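Local coordinates for uronate isomerase (Bacillus halodurans C-125, PDB 3HKA), which interconverts aldose and ketose hexuronates such as D-glucuronate and D-fructuronate, using a zinc-containing active site of the amidohydrolase superfamily, at residues 27-32 against 138-143; 126-131 against 357-362. All blocks are in the same frame, centred on the assembly; numbering follows the deposited sequence.

Contact 1: 27-32 against 138-143; sequences THLFSP and SDVVMT. With ZN (zinc ion), chain F; FIX (D-fructuronic acid), chain D.
T27 meets V140 and V141 of strand 137-141 with every atom of its side chain. CB lies 3.6 Å from V141 O. From there OG1 donates to that same V141 O at 2.9 Å, approaching from above the carbonyl plane, and lies against V140 CG1 at 3.4 Å, while CG2 touches V141 O and V140 CG1. Because OG1 sits between the backbone N and the carbonyl carbon (chi1 80°), it can also accept from L29 N at 3.1 Å, which closes an ST turn. The hydroxyl thus serves as donor and acceptor in a buried place, while the methyl suits the apolar side of V140. A valine here would remove that hydroxyl and would probably cost L29 N this acceptor and V141 O its hydroxyl donor, leaving, across this contact, the weak bond from T27 N.

The loop after strand 22-24, neighbour of 137-141 in a parallel sheet, carries the His-X-His signature of the amidohydrolase superfamily: H26 and H28 flank T27 and, with D355, bind the zinc ion. H28 NE2 reaches the metal at 2.1 Å, and O1A of D-fructuronic acid, itself a zinc ligand, lies at the edge of the imidazole, in its plane. Over one face of that ring comes T143 OG1, offset toward the rim; it donates to T27 O at 2.7 Å, so one threonine ties down the backbone just before H28 and also touches its ring.

Farther along, M142 bends at chi3 (-82°) to bring SD beside F30, an oblique Met-aromatic contact with the sulfur 5.2 Å from the ring centroid. A water lies over a face of the F30 ring, toward its rim, and bridges the main chains, donating to L29 O and accepting from T143 N.

Contact 2: 126-131 against 357-362; sequences EQVDTV and RVLEQL. With FIX (D-fructuronic acid), chain D.
Q127 and E360 make the polar link between helix 124-134 and the turn that leads into helix 361-386. Both chains bend at chi2 (70° in Q127), which brings amide and carboxylate together across a nearly right-angled meeting of the side chains. NE2 of Q127 donates to OE2 of E360 at 2.7 Å with an N-H...O angle of 149°, using the anti lone pair of the carboxylate, the one facing away from OE1. The other oxygen of E360 accepts from D41 N, so both oxygens of this buried group have partners.

L359 supplies the apolar half. With its CG anti to the backbone N (chi1 179°), CD2 packs against Q127 CG at 3.6 Å and V128 CG2 at 3.8 Å. V131 straddles the same residue: CG2 touches L359 CG at 3.9 Å, while CG1 lies against L359 O and reaches L362 CB at 4.1 Å. A branched leucine suits this position, with a methyl to lodge against one helical turn and a CG for the next, and the compact V131 lets the L359 carbonyl come close.

V358 to Q361 form a type I beta turn. Q361 OE1 accepts from both R357 N, at 2.7 Å, and V358 N, fastening the backbone beside R357. The arginine chain runs extended from CG to NE, and its guanidinium meets D-fructuronic acid edge-on, NH2 donating to O4 at 3.1 Å and NE giving weaker bonds to O4 and O5.

The chemistry implies a division of labour: apolar contacts seat the turn on the helix, a neutral amide and a backbone N-H accommodate the carboxylate of E360, and R357 NH2 and NE donate to the O4 hydroxyl and the O5 carbonyl of the ligand.

In the fold
Both contacts are buried, contact 1 about 10 Å and contact 2 about 15 Å from the centre of the chain. Their centres are about 10 Å apart, and helix 124-134 of contact 2 is followed in the chain by strand 137-141 of contact 1. They also meet physically: P32 rests on V128, and L29 on both L359 and L362. D-fructuronic acid is reached from both, but differently. Contact 1, at the strand end, gives a zinc-bound histidine and depends on threonine hydroxyls and main-chain carbonyls; contact 2 gives an arginine for the sugar oxygens and otherwise joins helix to turn by aliphatic packing and an amide-carboxylate bond. Of the two, contact 1 alone supplies a zinc ligand, H28.

Contact 1: 27-32 against 138-143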
loop_
_atom_site.group_PDB
_atom_site.type_symbol
_atom_site.label_atom_id
_atom_site.label_comp_id
_atom_site.label_asym_id
_atom_site.label_seq_id
_atom_site.Cartn_x
_atom_site.Cartn_y
_atom_site.Cartn_z
ATOM N N THR A 27 -18.301 17.924 -6.334
ATOM C CA THR A 27 -18.693 17.458 -7.657
ATOM C C THR A 27 -18.354 18.556 -8.643
ATOM O O THR A 27 -17.918 19.646 -8.262
ATOM C CB THR A 27 -20.215 17.219 -7.784
ATOM O OG1 THR A 27 -20.879 18.478 -7.985
ATOM C CG2 THR A 27 -20.762 16.547 -6.532
ATOM N N HIS A 28 -18.565 18.254 -9.914
ATOM C CA HIS A 28 -18.333 19.202 -10.982
ATOM C C HIS A 28 -19.663 19.374 -11.712
ATOM O O HIS A 28 -19.716 19.463 -12.937
ATOM C CB HIS A 28 -17.244 18.677 -11.912
ATOM C CG HIS A 28 -15.882 18.690 -11.289
ATOM N ND1 HIS A 28 -15.074 19.805 -11.292
ATOM C CD2 HIS A 28 -15.219 17.748 -10.575
ATOM C CE1 HIS A 28 -13.973 19.552 -10.608
ATOM N NE2 HIS A 28 -14.036 18.311 -10.163
ATOM N N LEU A 29 -20.737 19.396 -10.927
ATOM C CA LEU A 29 -22.083 19.585 -11.455
ATOM C C LEU A 29 -22.488 21.019 -11.134
ATOM O O LEU A 29 -21.890 21.655 -10.267
ATOM C CB LEU A 29 -23.068 18.623 -10.787
ATOM C CG LEU A 29 -22.784 17.126 -10.898
ATOM C CD1 LEU A 29 -23.876 16.352 -10.167
ATOM C CD2 LEU A 29 -22.718 16.718 -12.362
ATOM N N PHE A 30 -23.498 21.526 -11.833
ATOM C CA PHE A 30 -23.974 22.888 -11.610
ATOM C C PHE A 30 -25.491 22.901 -11.544
ATOM O O PHE A 30 -26.147 22.007 -12.074
ATOM C CB PHE A 30 -23.530 23.801 -12.751
ATOM C CG PHE A 30 -22.048 23.969 -12.856
ATOM C CD1 PHE A 30 -21.397 24.979 -12.152
ATOM C CD2 PHE A 30 -21.298 23.122 -13.663
ATOM C CE1 PHE A 30 -20.018 25.143 -12.254
ATOM C CE2 PHE A 30 -19.913 23.278 -13.769
ATOM C CZ PHE A 30 -19.275 24.294 -13.062
ATOM N N SER A 31 -26.046 23.918 -10.897
ATOM C CA SER A 31 -27.492 24.041 -10.796
ATOM C C SER A 31 -28.024 24.166 -12.226
ATOM O O SER A 31 -27.430 24.848 -13.056
ATOM C CB SER A 31 -27.861 25.282 -9.985
ATOM O OG SER A 31 -29.236 25.273 -9.637
ATOM N N PRO A 32 -29.149 23.502 -12.529
ATOM C CA PRO A 32 -29.775 23.518 -13.856
ATOM C C PRO A 32 -29.866 24.890 -14.522
ATOM O O PRO A 32 -29.657 25.014 -15.727
ATOM C CB PRO A 32 -31.150 22.914 -13.589
ATOM C CG PRO A 32 -30.861 21.933 -12.504
ATOM C CD PRO A 32 -29.966 22.725 -11.581
ATOM N N SER A 138 -29.434 14.505 -1.536
ATOM C CA SER A 138 -30.227 15.652 -1.115
ATOM C C SER A 138 -29.521 16.970 -1.375
ATOM O O SER A 138 -30.165 17.984 -1.642
ATOM C CB SER A 138 -30.541 15.558 0.380
ATOM O OG SER A 138 -29.364 15.719 1.154
ATOM N N ASP A 139 -28.196 16.954 -1.293
ATOM C CA ASP A 139 -27.417 18.164 -1.492
ATOM C C ASP A 139 -26.166 17.913 -2.317
ATOM O O ASP A 139 -25.479 16.903 -2.139
ATOM C CB ASP A 139 -27.043 18.751 -0.133
ATOM C CG ASP A 139 -28.245 19.303 0.608
ATOM O OD1 ASP A 139 -28.630 20.459 0.337
ATOM O OD2 ASP A 139 -28.814 18.576 1.446
ATOM N N VAL A 140 -25.884 18.845 -3.223
ATOM C CA VAL A 140 -24.727 18.754 -4.106
ATOM C C VAL A 140 -23.841 19.985 -3.959
ATOM O O VAL A 140 -24.329 21.117 -3.988
ATOM C CB VAL A 140 -25.180 18.638 -5.583
ATOM C CG1 VAL A 140 -23.987 18.744 -6.518
ATOM C CG2 VAL A 140 -25.891 17.318 -5.796
ATOM N N VAL A 141 -22.540 19.764 -3.783
ATOM C CA VAL A 141 -21.602 20.870 -3.665
ATOM C C VAL A 141 -20.902 20.989 -5.015
ATOM O O VAL A 141 -20.346 20.015 -5.527
ATOM C CB VAL A 141 -20.544 20.625 -2.555
ATOM C CG1 VAL A 141 -19.538 21.757 -2.544
ATOM C CG2 VAL A 141 -21.223 20.519 -1.193
ATOM N N MET A 142 -20.951 22.182 -5.596
ATOM C CA MET A 142 -20.339 22.433 -6.897
ATOM C C MET A 142 -18.887 22.889 -6.771
ATOM O O MET A 142 -18.373 23.110 -5.678
ATOM C CB MET A 142 -21.107 23.538 -7.645
ATOM C CG MET A 142 -22.625 23.402 -7.665
ATOM S SD MET A 142 -23.399 24.790 -8.553
ATOM C CE MET A 142 -23.412 26.027 -7.284
ATOM N N THR A 143 -18.239 23.018 -7.922
ATOM C CA THR A 143 -16.879 23.520 -8.002
ATOM C C THR A 143 -17.073 24.789 -8.821
ATOM O O THR A 143 -17.258 24.735 -10.038
ATOM C CB THR A 143 -15.950 22.562 -8.757
ATOM O OG1 THR A 143 -15.812 21.343 -8.013
ATOM C CG2 THR A 143 -14.578 23.203 -8.949
HETATM ZN ZN ZN F . -12.992 17.198 -8.671
HETATM O O1A FIX D . -11.569 18.747 -8.709
HETATM C C1 FIX D . -10.526 18.432 -9.332
HETATM O O1B FIX D . -9.549 19.175 -9.534
HETATM C C2 FIX D . -10.439 16.999 -9.896
HETATM O O2 FIX D . -11.358 16.159 -9.189
HETATM C C3 FIX D . -10.741 17.003 -11.416
HETATM O O3 FIX D . -9.806 17.888 -12.069
HETATM C C4 FIX D . -10.633 15.631 -12.147
HETATM O O4 FIX D . -10.620 15.823 -13.574
HETATM C C5 FIX D . -11.795 14.660 -11.796
HETATM O O5 FIX D . -12.940 15.081 -11.596
HETATM C C6 FIX D . -11.530 13.163 -11.699
HETATM O O6 FIX D . -12.490 12.515 -10.871
HETATM O O HOH W 1 -19.200 22.270 -10.634
#

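Contact 2: 126-131 against 357-362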
loop_
_atom_site.group_PDB
_atom_site.type_symbol
_atom_site.label_atom_id
_atom_site.label_comp_id
_atom_site.label_asym_id
_atom_site.label_seq_id
_atom_site.Cartn_x
_atom_site.Cartn_y
_atom_site.Cartn_z
ATOM N N GLU A 126 -35.671 18.428 -15.277
ATOM C CA GLU A 126 -36.371 17.162 -15.145
ATOM C C GLU A 126 -35.425 16.014 -14.808
ATOM O O GLU A 126 -35.695 15.215 -13.909
ATOM C CB GLU A 126 -37.118 16.858 -16.443
ATOM C CG GLU A 126 -37.774 15.495 -16.485
ATOM C CD GLU A 126 -38.614 15.302 -17.732
ATOM O OE1 GLU A 126 -39.120 14.177 -17.931
ATOM O OE2 GLU A 126 -38.770 16.275 -18.506
ATOM N N GLN A 127 -34.319 15.931 -15.539
ATOM C CA GLN A 127 -33.343 14.878 -15.311
ATOM C C GLN A 127 -32.729 15.040 -13.924
ATOM O O GLN A 127 -32.478 14.058 -13.228
ATOM C CB GLN A 127 -32.246 14.928 -16.376
ATOM C CG GLN A 127 -31.299 13.741 -16.330
ATOM C CD GLN A 127 -31.965 12.452 -16.767
ATOM O OE1 GLN A 127 -33.119 12.196 -16.432
ATOM N NE2 GLN A 127 -31.235 11.626 -17.508
ATOM N N VAL A 128 -32.499 16.287 -13.527
ATOM C CA VAL A 128 -31.927 16.577 -12.221
ATOM C C VAL A 128 -32.814 16.005 -11.122
ATOM O O VAL A 128 -32.323 15.330 -10.212
ATOM C CB VAL A 128 -31.750 18.101 -12.012
ATOM C CG1 VAL A 128 -31.406 18.399 -10.565
ATOM C CG2 VAL A 128 -30.644 18.615 -12.917
ATOM N N ASP A 129 -34.118 16.261 -11.206
ATOM C CA ASP A 129 -35.037 15.740 -10.199
ATOM C C ASP A 129 -34.951 14.218 -10.142
ATOM O O ASP A 129 -34.781 13.637 -9.071
ATOM C CB ASP A 129 -36.490 16.136 -10.500
ATOM C CG ASP A 129 -36.708 17.633 -10.492
ATOM O OD1 ASP A 129 -36.094 18.328 -9.654
ATOM O OD2 ASP A 129 -37.512 18.115 -11.319
ATOM N N THR A 130 -35.071 13.577 -11.300
ATOM C CA THR A 130 -35.025 12.124 -11.365
ATOM C C THR A 130 -33.717 11.540 -10.823
ATOM O O THR A 130 -33.735 10.651 -9.966
ATOM C CB THR A 130 -35.246 11.629 -12.814
ATOM O OG1 THR A 130 -36.578 11.961 -13.232
ATOM C CG2 THR A 130 -35.056 10.119 -12.902
ATOM N N VAL A 131 -32.585 12.036 -11.311
ATOM C CA VAL A 131 -31.296 11.530 -10.856
ATOM C C VAL A 131 -31.113 11.700 -9.347
ATOM O O VAL A 131 -30.737 10.754 -8.654
ATOM C CB VAL A 131 -30.130 12.224 -11.583
ATOM C CG1 VAL A 131 -28.801 11.749 -11.008
ATOM C CG2 VAL A 131 -30.196 11.913 -13.067
ATOM N N ARG A 357 -19.026 14.659 -12.971
ATOM C CA ARG A 357 -18.858 15.666 -14.010
ATOM C C ARG A 357 -20.097 15.602 -14.898
ATOM O O ARG A 357 -20.464 16.581 -15.548
ATOM C CB ARG A 357 -17.603 15.377 -14.836
ATOM C CG ARG A 357 -16.328 15.934 -14.226
ATOM C CD ARG A 357 -15.100 15.519 -15.028
ATOM N NE ARG A 357 -13.898 16.228 -14.590
ATOM C CZ ARG A 357 -13.667 17.517 -14.816
ATOM N NH1 ARG A 357 -14.558 18.245 -15.476
ATOM N NH2 ARG A 357 -12.546 18.080 -14.385
ATOM N N VAL A 358 -20.732 14.434 -14.915
ATOM C CA VAL A 358 -21.948 14.217 -15.688
ATOM C C VAL A 358 -23.046 13.853 -14.688
ATOM O O VAL A 358 -22.887 12.922 -13.893
ATOM C CB VAL A 358 -21.774 13.068 -16.709
ATOM C CG1 VAL A 358 -23.038 12.923 -17.550
ATOM C CG2 VAL A 358 -20.567 13.339 -17.602
ATOM N N LEU A 359 -24.146 14.599 -14.731
ATOM C CA LEU A 359 -25.276 14.402 -13.824
ATOM C C LEU A 359 -25.620 12.965 -13.430
ATOM O O LEU A 359 -25.715 12.653 -12.244
ATOM C CB LEU A 359 -26.525 15.065 -14.408
ATOM C CG LEU A 359 -27.799 14.923 -13.573
ATOM C CD1 LEU A 359 -27.610 15.613 -12.228
ATOM C CD2 LEU A 359 -28.980 15.537 -14.327
ATOM N N GLU A 360 -25.826 12.094 -14.412
ATOM C CA GLU A 360 -26.189 10.707 -14.119
ATOM C C GLU A 360 -25.185 9.938 -13.258
ATOM O O GLU A 360 -25.554 8.971 -12.588
ATOM C CB GLU A 360 -26.415 9.921 -15.415
ATOM C CG GLU A 360 -27.675 10.273 -16.200
ATOM C CD GLU A 360 -27.577 11.602 -16.930
ATOM O OE1 GLU A 360 -26.445 12.069 -17.186
ATOM O OE2 GLU A 360 -28.637 12.172 -17.267
ATOM N N GLN A 361 -23.923 10.357 -13.270
ATOM C CA GLN A 361 -22.897 9.654 -12.496
ATOM C C GLN A 361 -23.232 9.527 -11.015
ATOM O O GLN A 361 -22.799 8.578 -10.357
ATOM C CB GLN A 361 -21.541 10.336 -12.675
ATOM C CG GLN A 361 -21.053 10.288 -14.114
ATOM C CD GLN A 361 -19.766 11.058 -14.328
ATOM O OE1 GLN A 361 -19.526 12.076 -13.681
ATOM N NE2 GLN A 361 -18.941 10.588 -15.260
ATOM N N LEU A 362 -24.002 10.475 -10.491
ATOM C CA LEU A 362 -24.384 10.427 -9.086
ATOM C C LEU A 362 -24.948 9.050 -8.759
ATOM O O LEU A 362 -24.739 8.523 -7.663
ATOM C CB LEU A 362 -25.423 11.507 -8.780
ATOM C CG LEU A 362 -24.924 12.944 -8.919
ATOM C CD1 LEU A 362 -26.057 13.926 -8.638
ATOM C CD2 LEU A 362 -23.768 13.166 -7.953
HETATM O O1A FIX D . -11.569 18.747 -8.709
HETATM C C1 FIX D . -10.526 18.432 -9.332
HETATM O O1B FIX D . -9.549 19.175 -9.534
HETATM C C2 FIX D . -10.439 16.999 -9.896
HETATM O O2 FIX D . -11.358 16.159 -9.189
HETATM C C3 FIX D . -10.741 17.003 -11.416
HETATM O O3 FIX D . -9.806 17.888 -12.069
HETATM C C4 FIX D . -10.633 15.631 -12.147
HETATM O O4 FIX D . -10.620 15.823 -13.574
HETATM C C5 FIX D . -11.795 14.660 -11.796
HETATM O O5 FIX D . -12.940 15.081 -11.596
HETATM C C6 FIX D . -11.530 13.163 -11.699
HETATM O O6 FIX D . -12.490 12.515 -10.871
#